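Side-chain contact in lipolytic enzyme, G-D-S-L family (Bacteroides thetaiotaomicron, PDB 7BR2), which metabolises the drug diltiazem as a gut microbial serine esterase of the SGNH (GDSL) hydrolase family: residues 343-348 against 441-446. Sequence-based numbering, arbitrary orientation.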
# COMPACT_ATOMS: atom_id res chain seq x y z
N THR A 343 11.31 -10.91 -17.63
CA THR A 343 10.26 -10.98 -18.64
C THR A 343 9.89 -9.57 -19.10
O THR A 343 10.01 -8.60 -18.33
CB THR A 343 9.00 -11.69 -18.14
OG1 THR A 343 8.24 -10.84 -17.28
CG2 THR A 343 9.36 -12.98 -17.40
N PRO A 344 9.46 -9.43 -20.35
CA PRO A 344 9.05 -8.10 -20.83
C PRO A 344 7.88 -7.52 -20.06
O PRO A 344 7.88 -6.32 -19.78
CB PRO A 344 8.69 -8.36 -22.30
CG PRO A 344 9.52 -9.56 -22.65
CD PRO A 344 9.49 -10.42 -21.43
N GLN A 345 6.90 -8.35 -19.68
CA GLN A 345 5.77 -7.85 -18.91
C GLN A 345 6.20 -7.42 -17.51
O GLN A 345 5.59 -6.51 -16.93
CB GLN A 345 4.65 -8.90 -18.82
CG GLN A 345 4.99 -10.20 -18.09
CD GLN A 345 5.35 -11.37 -19.02
OE1 GLN A 345 6.06 -11.19 -20.02
NE2 GLN A 345 4.91 -12.57 -18.66
N TYR A 346 7.24 -8.05 -16.94
CA TYR A 346 7.73 -7.58 -15.65
C TYR A 346 8.49 -6.27 -15.80
O TYR A 346 8.39 -5.40 -14.93
CB TYR A 346 8.62 -8.64 -14.97
CG TYR A 346 8.75 -8.39 -13.48
CD1 TYR A 346 7.78 -8.85 -12.60
CD2 TYR A 346 9.80 -7.63 -12.97
CE1 TYR A 346 7.88 -8.61 -11.24
CE2 TYR A 346 9.90 -7.37 -11.61
CZ TYR A 346 8.94 -7.86 -10.76
OH TYR A 346 9.03 -7.64 -9.40
N GLN A 347 9.23 -6.10 -16.89
CA GLN A 347 9.85 -4.82 -17.17
C GLN A 347 8.81 -3.72 -17.35
O GLN A 347 8.96 -2.60 -16.83
CB GLN A 347 10.73 -4.95 -18.41
CG GLN A 347 11.98 -5.81 -18.23
CD GLN A 347 12.98 -5.18 -17.26
OE1 GLN A 347 13.29 -5.74 -16.20
NE2 GLN A 347 13.49 -4.02 -17.63
N GLN A 348 7.71 -4.03 -18.06
CA GLN A 348 6.60 -3.10 -18.21
C GLN A 348 5.99 -2.76 -16.85
O GLN A 348 5.73 -1.58 -16.53
CB GLN A 348 5.56 -3.74 -19.13
CG GLN A 348 4.27 -2.96 -19.40
CD GLN A 348 3.34 -3.73 -20.32
OE1 GLN A 348 3.67 -4.84 -20.74
NE2 GLN A 348 2.17 -3.17 -20.61
N VAL A 441 0.51 -6.65 -23.80
CA VAL A 441 0.56 -6.89 -25.23
C VAL A 441 0.85 -8.37 -25.46
O VAL A 441 1.24 -9.10 -24.53
CB VAL A 441 1.60 -6.00 -25.96
CG1 VAL A 441 1.27 -4.54 -25.78
CG2 VAL A 441 2.98 -6.27 -25.43
N VAL A 442 0.62 -8.82 -26.69
CA VAL A 442 0.90 -10.21 -27.04
C VAL A 442 2.40 -10.44 -26.91
O VAL A 442 3.21 -9.73 -27.51
CB VAL A 442 0.38 -10.54 -28.44
CG1 VAL A 442 0.74 -11.97 -28.80
CG2 VAL A 442 -1.12 -10.36 -28.52
N ARG A 443 2.77 -11.44 -26.10
CA ARG A 443 4.16 -11.82 -25.87
C ARG A 443 4.44 -13.18 -26.49
O ARG A 443 3.68 -14.14 -26.31
CB ARG A 443 4.46 -11.86 -24.37
CG ARG A 443 4.19 -10.56 -23.65
CD ARG A 443 5.12 -9.45 -24.12
NE ARG A 443 4.92 -8.23 -23.34
CZ ARG A 443 5.64 -7.12 -23.50
NH1 ARG A 443 6.61 -7.07 -24.40
NH2 ARG A 443 5.38 -6.05 -22.75
N LYS A 444 5.58 -13.28 -27.18
CA LYS A 444 6.00 -14.50 -27.86
C LYS A 444 6.84 -15.35 -26.91
O LYS A 444 7.98 -15.00 -26.61
CB LYS A 444 6.78 -14.11 -29.10
CG LYS A 444 7.51 -15.24 -29.77
CD LYS A 444 6.65 -16.13 -30.61
CE LYS A 444 7.49 -17.32 -31.09
NZ LYS A 444 8.86 -16.92 -31.62
N ILE A 445 6.28 -16.46 -26.45
CA ILE A 445 6.95 -17.35 -25.51
C ILE A 445 7.56 -18.52 -26.27
O ILE A 445 6.89 -19.14 -27.11
CB ILE A 445 5.97 -17.84 -24.43
CG1 ILE A 445 5.43 -16.63 -23.65
CG2 ILE A 445 6.65 -18.85 -23.52
CD1 ILE A 445 4.57 -16.96 -22.44
N VAL A 446 8.82 -18.83 -25.97
CA VAL A 446 9.58 -19.86 -26.66
C VAL A 446 10.27 -20.72 -25.61
O VAL A 446 10.88 -20.20 -24.67
CB VAL A 446 10.64 -19.26 -27.60
CG1 VAL A 446 11.63 -20.33 -28.05
CG2 VAL A 446 10.00 -18.56 -28.78
O HOH W 1 2.62 -7.43 -21.75
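Arg443, on the chain's final strand, central in a five-stranded antiparallel sheet, lays its guanidinium against Pro344 and Gln345 in the first turn of helix 344-377, a worked example of how one long side chain can bridge a helix and a strand: the axes of helix 344-348 and strand 443-446 come no closer than 11.0 Å. The tight part lies on the two faces of the guanidinium. Pro344 CB sits over one face, offset from its centre, 3.2 Å from Arg443 NH1, with the backbone N of Gln345 above the same face; on the opposite face, Val441 CG2 lies over the centre. The Arg443 side chain gets there by bending at chi2 (-66°), then runs extended to the guanidinium. The Gln345 side chain runs antiparallel alongside, its OE1 4.1 Å from Arg443 CG and its amide plane tilted 16° from the guanidinium, while its NE2 turns to Glu303. Thr343 caps this helix end: its OG1 accepts from Tyr346 N at 3.0 Å.

The edge of the guanidinium is the wetter side, polar and bridged by water close to the exposed Val441. Arg443 NH2 donates to Gln348 OE1 at 2.9 Å, a bond bent to 139° at the hydrogen; the oxygen lies in the guanidinium plane, yet the donor stands above the carbonyl plane of the amide. Gln348 reaches out fully extended, and its NE2 is held by the carbonyls of Ile437 and Lys439. Arg443 NH1 forms a salt bridge with Asp319, which also accepts from the backbone N of Lys444. Replacing Arg443 by a leucine would probably leave Asp319 without this charged mate and Gln348 OE1 without its NH2 donor. A single water completes this side, donating to Gln348 OE1 and accepting from Val441 N and, at 2.9 Å, from Arg443 NE.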